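PDB 6XZ6: complement factor H from Bos taurus, which probably restrains complement activation in plasma and on host surfaces, and here presents one domain that is bound by a trypanosome receptor. Local coordinates for residues D26-E31 with P54-A59. Sequence-based numbering, arbitrary orientation.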
loop_
_atom_site.group_PDB
_atom_site.type_symbol
_atom_site.label_atom_id
_atom_site.label_comp_id
_atom_site.label_asym_id
_atom_site.label_seq_id
_atom_site.Cartn_x
_atom_site.Cartn_y
_atom_site.Cartn_z
ATOM N N ASP B 26 9.294 20.491 30.027
ATOM C CA ASP B 26 9.086 19.284 29.218
ATOM C C ASP B 26 8.434 19.743 27.927
ATOM O O ASP B 26 7.453 20.497 27.967
ATOM C CB ASP B 26 8.171 18.252 29.924
ATOM C CG ASP B 26 8.839 17.235 30.863
ATOM O OD1 ASP B 26 10.004 17.466 31.274
ATOM O OD2 ASP B 26 8.188 16.210 31.195
ATOM N N LYS B 27 9.002 19.324 26.786
ATOM C CA LYS B 27 8.508 19.685 25.462
ATOM C C LYS B 27 7.753 18.558 24.784
ATOM O O LYS B 27 8.193 17.390 24.776
ATOM C CB LYS B 27 9.654 20.134 24.527
ATOM C CG LYS B 27 10.233 21.502 24.829
ATOM C CD LYS B 27 10.849 22.132 23.614
ATOM C CE LYS B 27 12.034 22.967 23.994
ATOM N NZ LYS B 27 13.304 22.177 23.922
ATOM N N ILE B 28 6.626 18.930 24.168
ATOM C CA ILE B 28 5.846 18.056 23.301
ATOM C C ILE B 28 6.008 18.607 21.858
ATOM O O ILE B 28 6.267 19.797 21.681
ATOM C CB ILE B 28 4.353 17.870 23.720
ATOM C CG1 ILE B 28 3.516 19.179 23.624
ATOM C CG2 ILE B 28 4.230 17.240 25.088
ATOM C CD1 ILE B 28 2.688 19.362 22.346
ATOM N N THR B 29 5.892 17.739 20.854
ATOM C CA THR B 29 5.894 18.120 19.441
ATOM C C THR B 29 4.558 17.592 18.869
ATOM O O THR B 29 4.126 16.512 19.222
ATOM C CB THR B 29 7.127 17.617 18.659
ATOM O OG1 THR B 29 7.192 16.201 18.754
ATOM C CG2 THR B 29 8.432 18.253 19.109
ATOM N N TYR B 30 3.896 18.353 18.037
ATOM C CA TYR B 30 2.619 17.949 17.468
ATOM C C TYR B 30 2.560 18.096 15.940
ATOM O O TYR B 30 3.242 18.938 15.367
ATOM C CB TYR B 30 1.459 18.714 18.146
ATOM C CG TYR B 30 1.345 20.174 17.757
ATOM C CD1 TYR B 30 2.171 21.139 18.336
ATOM C CD2 TYR B 30 0.340 20.609 16.896
ATOM C CE1 TYR B 30 2.040 22.484 18.015
ATOM C CE2 TYR B 30 0.208 21.955 16.561
ATOM C CZ TYR B 30 1.056 22.888 17.126
ATOM O OH TYR B 30 0.940 24.213 16.799
ATOM N N GLU B 31 1.714 17.284 15.304
ATOM C CA GLU B 31 1.454 17.283 13.865
ATOM C C GLU B 31 -0.046 17.376 13.675
ATOM O O GLU B 31 -0.795 16.882 14.504
ATOM C CB GLU B 31 1.983 15.999 13.206
ATOM C CG GLU B 31 3.490 15.918 13.145
ATOM C CD GLU B 31 4.141 16.962 12.266
ATOM O OE1 GLU B 31 3.738 17.067 11.085
ATOM O OE2 GLU B 31 5.066 17.659 12.750
ATOM N N PRO B 54 4.203 27.727 23.083
ATOM C CA PRO B 54 2.932 28.328 22.627
ATOM C C PRO B 54 1.814 27.290 22.593
ATOM O O PRO B 54 2.098 26.091 22.510
ATOM C CB PRO B 54 3.280 28.875 21.235
ATOM C CG PRO B 54 4.367 27.995 20.729
ATOM C CD PRO B 54 5.145 27.541 21.954
ATOM N N VAL B 55 0.560 27.742 22.692
ATOM C CA VAL B 55 -0.613 26.862 22.727
ATOM C C VAL B 55 -0.779 26.051 21.420
ATOM O O VAL B 55 -0.905 26.656 20.347
ATOM C CB VAL B 55 -1.915 27.614 23.115
ATOM C CG1 VAL B 55 -3.069 26.635 23.328
ATOM C CG2 VAL B 55 -1.711 28.478 24.356
ATOM N N PRO B 56 -0.795 24.695 21.489
ATOM C CA PRO B 56 -0.963 23.899 20.267
ATOM C C PRO B 56 -2.407 23.877 19.758
ATOM O O PRO B 56 -3.326 23.490 20.496
ATOM C CB PRO B 56 -0.476 22.504 20.679
ATOM C CG PRO B 56 0.043 22.639 22.064
ATOM C CD PRO B 56 -0.634 23.816 22.656
ATOM N N ARG B 57 -2.601 24.319 18.497
ATOM C CA ARG B 57 -3.912 24.366 17.839
ATOM C C ARG B 57 -3.788 24.016 16.364
ATOM O O ARG B 57 -2.977 24.626 15.651
ATOM C CB ARG B 57 -4.594 25.748 17.987
ATOM C CG ARG B 57 -5.117 26.072 19.385
ATOM C CD ARG B 57 -5.912 27.367 19.408
ATOM N NE ARG B 57 -5.948 27.992 20.735
ATOM C CZ ARG B 57 -5.036 28.851 21.190
ATOM N NH1 ARG B 57 -5.156 29.375 22.403
ATOM N NH2 ARG B 57 -3.988 29.177 20.443
ATOM N N CYS B 58 -4.610 23.026 15.913
ATOM C CA CYS B 58 -4.721 22.579 14.520
ATOM C C CYS B 58 -6.011 23.169 13.908
ATOM O O CYS B 58 -7.122 22.850 14.343
ATOM C CB CYS B 58 -4.678 21.057 14.414
ATOM S SG CYS B 58 -3.042 20.331 14.762
ATOM N N ALA B 59 -5.838 24.082 12.943
ATOM C CA ALA B 59 -6.906 24.793 12.263
ATOM C C ALA B 59 -7.052 24.349 10.824
ATOM O O ALA B 59 -6.061 23.989 10.196
ATOM C CB ALA B 59 -6.632 26.285 12.311
#
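Pro56 and Cys58 approach Ile28 and Tyr30 where the central strand of a three-stranded antiparallel sheet, residues 27-32, is overlaid by the C-terminal segment 54-59, the CA atoms of Tyr30 and Pro56 standing 7.5 Å apart. This is the core of a sushi (SCR) domain, a small beta fold without helix, held by two disulfides round a compact hydrophobic core.

Tyr30 makes the largest single contribution. Its CG sits between the backbone N and the carbonyl carbon (chi1 73°), and its ring meets the other segment in two ways. Over one face lies Pro56: CB is 3.8 Å from the ring centroid, 15° off the normal, a CH-pi contact displaced toward the rim, with CE1 the nearest ring atom to CB at 3.7 Å. A proline suits this place because its rigid ring offers C-H groups to the aromatic face and has no backbone N-H to satisfy. Ile28, whose CD1 meets CG of Pro56 at 4.2 Å, adds an apolar methyl next to the proline ring. Ile10 touches both Tyr30 and Pro56, and Tyr15 of strand 13-16 touches both Ile28 and Tyr30, so the cluster joins the C-terminal segment to the sheet.

Arg57 turns its CB away from this core, and its guanidinium forms a salt bridge with Glu39, although the arginine is exposed and poorly ordered, which makes the detail uncertain. On the other side of the sheet, Lys27 and Thr29 pack on His125 of the trypanosome receptor chain.

Cys58 belongs to the disulfide with Cys32, which ties the chain's end to the last residue of the central strand. Its sulfur makes a sulfur-aromatic contact at the edge of the Tyr30 ring, near the ring plane, with SG 4.0 Å from CD2.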